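Local coordinates for hypothetical protein PH1320 (Pyrococcus horikoshii, PDB 2E87) that is of unknown function but binds GDP and, as an Obg-type protein of the NOG1 family, probably acts as a GTP-binding protein, at residues V162-L165 with E166-T169; Q208-G212 with Y213-Q217; T333-P336 with L337-V341. All coordinates share one frame; numbering follows the deposited sequence.

Contact 1 (V162-L165 with E166-T169); sequences VVDL and EIPT
Asp164 and the backbone of Glu166 and Ile167 carry the polar part of this local turn, because two amides share one carboxylate oxygen. Glu166 N, two residues on, donates to Asp164 OD1 at 2.9 Å, the bond of an Asx turn; it arrives close to the line of the C-O bond. Ile167 N reaches Asp164 OD1 at 3.2 Å, coming from above the carboxylate plane, 46° out of it. With its CG anti to the backbone N (chi1 -164°), Asp164 brings the carboxylate forward over the two following peptides. On the other side of the turn a water lies 2.5 Å from Asp164 O and 2.6 Å from Ile167 O, placed to donate to either, though it has more acceptors in reach than protons.

Van der Waals contact is limited to Ile167, whose CG1 lies 3.6 Å from Asp164 CG, the two side chains crossing at about a right angle. With an alanine here in place of Asp164 the carboxylate is gone, and the amides of Glu166 and Ile167 would probably lose their shared acceptor, leaving the turn less fixed.

The loop runs between helix 144-156 and strand 169-173. Leu165 packs on Phe77 of helix 76-86, and Glu166 OE2 forms a salt bridge with Arg348 of helix 323-350. Ile167 lies on strand 214-220, while Pro168 rests against helix 323-350.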
# COMPACT_ATOMS: atom_id res chain seq x y z
N VAL A 162 -4.54 7.12 0.61
CA VAL A 162 -4.25 7.81 -0.66
C VAL A 162 -3.48 9.10 -0.35
O VAL A 162 -4.08 10.13 -0.04
CB VAL A 162 -5.57 8.17 -1.40
CG1 VAL A 162 -5.29 9.16 -2.54
CG2 VAL A 162 -6.23 6.92 -1.95
N VAL A 163 -2.15 9.05 -0.42
CA VAL A 163 -1.31 10.21 -0.14
C VAL A 163 -0.10 10.29 -1.07
O VAL A 163 0.28 9.29 -1.69
CB VAL A 163 -0.81 10.21 1.31
CG1 VAL A 163 -1.95 10.43 2.24
CG2 VAL A 163 -0.14 8.90 1.62
N ASP A 164 0.49 11.47 -1.15
CA ASP A 164 1.65 11.68 -2.00
C ASP A 164 2.87 11.09 -1.32
O ASP A 164 3.18 11.43 -0.18
CB ASP A 164 1.87 13.18 -2.27
CG ASP A 164 2.80 13.43 -3.45
OD1 ASP A 164 3.95 12.93 -3.42
OD2 ASP A 164 2.38 14.12 -4.41
N LEU A 165 3.58 10.23 -2.04
CA LEU A 165 4.76 9.61 -1.46
C LEU A 165 6.10 10.15 -1.90
O LEU A 165 7.14 9.64 -1.48
CB LEU A 165 4.70 8.11 -1.69
CG LEU A 165 3.44 7.47 -1.13
CD1 LEU A 165 3.58 5.97 -1.22
CD2 LEU A 165 3.23 7.88 0.32
N GLU A 166 6.11 11.18 -2.75
CA GLU A 166 7.38 11.75 -3.19
C GLU A 166 7.72 13.05 -2.49
O GLU A 166 8.81 13.21 -1.97
CB GLU A 166 7.39 12.03 -4.69
CG GLU A 166 7.39 10.83 -5.60
CD GLU A 166 7.82 11.20 -7.02
OE1 GLU A 166 7.24 12.16 -7.59
OE2 GLU A 166 8.73 10.53 -7.55
N ILE A 167 6.78 13.98 -2.49
CA ILE A 167 7.03 15.28 -1.90
C ILE A 167 7.21 15.29 -0.38
O ILE A 167 6.64 14.44 0.34
CB ILE A 167 5.93 16.27 -2.29
CG1 ILE A 167 4.62 15.92 -1.59
CG2 ILE A 167 5.74 16.24 -3.81
CD1 ILE A 167 3.58 17.00 -1.71
N PRO A 168 7.97 16.25 0.14
CA PRO A 168 8.20 16.33 1.59
C PRO A 168 6.87 16.36 2.35
O PRO A 168 5.94 17.07 1.96
CB PRO A 168 9.00 17.62 1.77
CG PRO A 168 9.58 17.90 0.38
CD PRO A 168 8.45 17.48 -0.52
N THR A 169 6.78 15.59 3.42
CA THR A 169 5.54 15.58 4.20
C THR A 169 5.78 15.98 5.65
O THR A 169 6.78 15.59 6.26
CB THR A 169 4.86 14.17 4.20
OG1 THR A 169 4.42 13.85 2.88
CG2 THR A 169 3.63 14.17 5.11
O HOH W 1 5.46 12.12 0.66

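Contact 2 (Q208-G212 with Y213-Q217)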
# COMPACT_ATOMS: atom_id res chain seq x y z
N GLN A 208 -2.02 20.31 1.52
CA GLN A 208 -0.86 20.72 0.76
C GLN A 208 -0.77 22.22 0.71
O GLN A 208 -1.78 22.91 0.66
CB GLN A 208 -0.96 20.21 -0.68
CG GLN A 208 -0.19 18.95 -1.02
CD GLN A 208 -0.14 18.69 -2.53
OE1 GLN A 208 0.12 19.60 -3.33
NE2 GLN A 208 -0.37 17.44 -2.92
N PHE A 209 0.45 22.74 0.75
CA PHE A 209 0.62 24.16 0.58
C PHE A 209 1.81 24.32 -0.35
O PHE A 209 2.78 23.56 -0.28
CB PHE A 209 0.78 24.89 1.92
CG PHE A 209 2.13 24.80 2.53
CD1 PHE A 209 3.17 25.57 2.06
CD2 PHE A 209 2.34 24.00 3.65
CE1 PHE A 209 4.40 25.56 2.68
CE2 PHE A 209 3.56 23.98 4.28
CZ PHE A 209 4.60 24.77 3.80
N GLU A 210 1.71 25.27 -1.26
CA GLU A 210 2.76 25.48 -2.23
C GLU A 210 3.61 26.70 -1.92
O GLU A 210 3.11 27.71 -1.45
CB GLU A 210 2.11 25.62 -3.61
CG GLU A 210 3.08 25.67 -4.79
CD GLU A 210 2.37 25.55 -6.15
OE1 GLU A 210 1.47 26.38 -6.44
OE2 GLU A 210 2.71 24.63 -6.92
N ASP A 211 4.91 26.57 -2.11
CA ASP A 211 5.82 27.68 -1.92
C ASP A 211 6.71 27.68 -3.16
O ASP A 211 7.48 26.75 -3.37
CB ASP A 211 6.69 27.53 -0.68
CG ASP A 211 7.59 28.73 -0.47
OD1 ASP A 211 7.03 29.84 -0.35
OD2 ASP A 211 8.83 28.56 -0.46
N GLY A 212 6.61 28.74 -3.95
CA GLY A 212 7.37 28.79 -5.18
C GLY A 212 6.66 27.77 -6.05
O GLY A 212 5.44 27.85 -6.22
N TYR A 213 7.39 26.81 -6.59
CA TYR A 213 6.74 25.78 -7.39
C TYR A 213 6.88 24.43 -6.68
O TYR A 213 6.65 23.37 -7.26
CB TYR A 213 7.31 25.75 -8.82
CG TYR A 213 8.80 25.47 -8.92
CD1 TYR A 213 9.29 24.18 -8.81
CD2 TYR A 213 9.71 26.51 -9.13
CE1 TYR A 213 10.66 23.91 -8.93
CE2 TYR A 213 11.08 26.25 -9.24
CZ TYR A 213 11.54 24.95 -9.14
OH TYR A 213 12.87 24.66 -9.29
N PHE A 214 7.24 24.48 -5.40
CA PHE A 214 7.40 23.28 -4.59
C PHE A 214 6.14 23.03 -3.76
O PHE A 214 5.49 23.96 -3.28
CB PHE A 214 8.61 23.40 -3.66
CG PHE A 214 9.91 23.67 -4.38
CD1 PHE A 214 10.23 24.96 -4.80
CD2 PHE A 214 10.79 22.63 -4.66
CE1 PHE A 214 11.42 25.21 -5.48
CE2 PHE A 214 11.98 22.86 -5.34
CZ PHE A 214 12.30 24.15 -5.75
N ARG A 215 5.79 21.76 -3.60
CA ARG A 215 4.62 21.39 -2.83
C ARG A 215 5.04 20.69 -1.55
O ARG A 215 6.02 19.94 -1.52
CB ARG A 215 3.72 20.49 -3.67
CG ARG A 215 3.16 21.21 -4.90
CD ARG A 215 2.85 20.23 -6.03
NE ARG A 215 1.42 20.09 -6.29
CZ ARG A 215 0.65 21.05 -6.78
NH1 ARG A 215 1.16 22.24 -7.07
NH2 ARG A 215 -0.65 20.82 -6.98
N TYR A 216 4.32 21.00 -0.47
CA TYR A 216 4.59 20.38 0.82
C TYR A 216 3.32 19.72 1.30
O TYR A 216 2.26 20.34 1.33
CB TYR A 216 5.03 21.41 1.85
CG TYR A 216 6.33 22.06 1.50
CD1 TYR A 216 6.36 23.18 0.68
CD2 TYR A 216 7.54 21.53 1.94
CE1 TYR A 216 7.56 23.75 0.30
CE2 TYR A 216 8.74 22.10 1.56
CZ TYR A 216 8.74 23.21 0.74
OH TYR A 216 9.93 23.79 0.34
N GLN A 217 3.42 18.44 1.65
CA GLN A 217 2.25 17.72 2.12
C GLN A 217 2.12 17.82 3.66
O GLN A 217 3.10 17.72 4.38
CB GLN A 217 2.36 16.25 1.69
CG GLN A 217 1.08 15.47 1.91
CD GLN A 217 1.17 14.05 1.41
OE1 GLN A 217 2.03 13.27 1.83
NE2 GLN A 217 0.27 13.70 0.49
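Strands 208-211 and 214-217 run antiparallel at 153°, with axes 4.8 Å apart, and are closed by a type II' turn from Asp211 to Phe214, whose positive phi is taken by Gly212, where a CB would clash with Tyr213 N. Hydrogen-bonded pairs are Phe209 with Tyr216 and Asp211 with Phe214, each joined by two backbone bonds; in the turn pair Asp211 N donates to Phe214 O at 2.9 Å.

On the face bearing Gln208, Glu210 and Arg215 the contact is polar. Glu210 OE2 forms a salt bridge with Arg215 NH1 at 2.9 Å, approaching the guanidinium at its edge and in its plane, although the carboxylate itself is turned 71° from that plane. Gln208 OE1 lies 3.3 Å from Arg215 NE, but the poor angle rules out a hydrogen bond, so this is a packing approach.

The opposite face, with Phe209, Asp211, Phe214 and Tyr216, is aromatic. The Phe209 and Tyr216 rings are nearly parallel but slid apart, with centroids 5.1 Å from each other, so they barely overlap. Tyr216 CB sits over one face of the Phe209 ring, toward its rim, a CH-pi contact 4.0 Å from the centroid. Phe209 takes the position between backbone N and carbonyl carbon (chi1 79°), which swings its ring across to the neighbouring strand. Asp211 CB adds a looser touch, 4.0 Å from Tyr216 CE1.

This aromatic face lies under helix 323-350: Phe214 packs on Ala338 and Arg335, Tyr216 on Leu334, and Lys327 makes a cation-pi contact with Phe209. At its other edge strand 214-220 pairs with strand 169-173.

Contact 3 (T333-P336 with L337-V341)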
# COMPACT_ATOMS: atom_id res chain seq x y z
N THR A 333 13.10 23.97 6.68
CA THR A 333 13.49 22.60 7.00
C THR A 333 13.37 21.65 5.83
O THR A 333 14.22 20.78 5.64
CB THR A 333 12.61 22.03 8.15
OG1 THR A 333 12.71 22.87 9.30
CG2 THR A 333 13.05 20.61 8.51
N LEU A 334 12.33 21.83 5.02
CA LEU A 334 12.10 20.92 3.92
C LEU A 334 12.42 21.34 2.49
O LEU A 334 12.39 20.49 1.60
CB LEU A 334 10.65 20.43 4.01
CG LEU A 334 10.24 19.78 5.33
CD1 LEU A 334 8.81 19.29 5.20
CD2 LEU A 334 11.16 18.60 5.67
N ARG A 335 12.74 22.61 2.25
CA ARG A 335 13.05 23.04 0.89
C ARG A 335 14.20 22.25 0.26
O ARG A 335 14.17 21.93 -0.93
CB ARG A 335 13.37 24.54 0.84
CG ARG A 335 13.74 25.04 -0.53
CD ARG A 335 13.72 26.56 -0.58
NE ARG A 335 12.53 27.05 -1.27
CZ ARG A 335 12.49 27.39 -2.55
NH1 ARG A 335 13.59 27.31 -3.30
NH2 ARG A 335 11.35 27.80 -3.08
N PRO A 336 15.25 21.95 1.05
CA PRO A 336 16.34 21.17 0.44
C PRO A 336 15.84 19.82 -0.07
O PRO A 336 16.09 19.46 -1.22
CB PRO A 336 17.37 21.05 1.57
CG PRO A 336 16.61 21.42 2.82
CD PRO A 336 15.65 22.48 2.36
N LEU A 337 15.12 19.09 0.77
CA LEU A 337 14.59 17.80 0.37
C LEU A 337 13.69 17.95 -0.85
O LEU A 337 13.67 17.09 -1.72
CB LEU A 337 13.80 17.15 1.51
CG LEU A 337 13.10 15.84 1.09
CD1 LEU A 337 14.15 14.84 0.61
CD2 LEU A 337 12.30 15.27 2.24
N ALA A 338 12.94 19.04 -0.90
CA ALA A 338 12.04 19.29 -2.02
C ALA A 338 12.81 19.45 -3.34
O ALA A 338 12.38 18.96 -4.38
CB ALA A 338 11.21 20.54 -1.76
N GLU A 339 13.96 20.13 -3.28
CA GLU A 339 14.79 20.34 -4.46
C GLU A 339 15.43 19.01 -4.87
O GLU A 339 15.49 18.68 -6.05
CB GLU A 339 15.87 21.39 -4.17
CG GLU A 339 15.30 22.78 -3.87
CD GLU A 339 16.36 23.82 -3.48
OE1 GLU A 339 17.23 23.52 -2.64
OE2 GLU A 339 16.30 24.95 -4.00
N LYS A 340 15.88 18.25 -3.88
CA LYS A 340 16.49 16.95 -4.14
C LYS A 340 15.48 15.99 -4.76
O LYS A 340 15.83 15.22 -5.64
CB LYS A 340 17.04 16.34 -2.84
CG LYS A 340 17.64 14.96 -3.03
CD LYS A 340 18.60 14.63 -1.90
CE LYS A 340 19.42 13.39 -2.22
NZ LYS A 340 20.62 13.26 -1.33
N VAL A 341 14.24 16.03 -4.28
CA VAL A 341 13.19 15.17 -4.82
C VAL A 341 12.94 15.56 -6.27
O VAL A 341 12.87 14.70 -7.15
CB VAL A 341 11.86 15.33 -4.03
CG1 VAL A 341 10.72 14.67 -4.79
CG2 VAL A 341 11.99 14.70 -2.66
O HOH W 2 14.90 18.86 4.12
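Pro336 O receives the amide of Lys340 at 2.9 Å, a nearly straight bond with 164° at the hydrogen. Two further helical bonds precede it along the chain, Ala338 N to Leu334 O at 2.9 Å and Glu339 N to Arg335 O at 3.0 Å.

The regular pattern breaks just before this. Pro336 has no amide hydrogen to offer the preceding turn, and the helix is kinked there. Leu337 N does not close on Thr333 O; a water sits between them, donating to Thr333 O at 2.5 Å and accepting a weak, long bond from Leu337 N.

Among the side chains, Arg335 and Glu339 are one turn apart on the same side of the helix. Glu339, its CG anti to the carbonyl carbon (chi1 -64°), lays that CG 3.3 Å from Arg335 O and turns its carboxylate outward, toward the Arg335 side chain. The resulting salt bridge is long, Arg335 NH1 to Glu339 OE2 at 3.7 Å, and the two charged planes stand 70° apart, so it is no paired, coplanar grip. Arg335 NH2 also has a weak, long ion pair with Asp211. Ala338 fits CB against Arg335 O at 3.4 Å.

Leu334 and Ala338 face Tyr216 and Phe214 of strand 214-220, and both also touch Pro168. The amide bond that Pro336 cannot make and the bend at that point identify a proline kink within an alpha helix, with the water as a bridge that is weak on its Leu337 side; the kink lies in the C-terminal helix 323-350 that packs on the sheet of the G domain.

All three contacts are local and lie together where helix 323-350 packs on strand 214-220 and on Pro168 of the loop. Contact 1 is a surface contact in the loop that leads from the helical part into strand 169-173; contacts 2 and 3 are partly buried, each with one polar side and one side packed on the other. Contact 1 meets contact 2 through the Pro168 O to Gln217 N backbone bond and meets contact 3 through Pro168, which lies against Leu334, Leu337 and Ala338. Their chemistry differs accordingly: one carboxylate oxygen shared by amides in the loop, paired strands with an aromatic face in the hairpin, and main-chain bonds with a proline interruption in the helix.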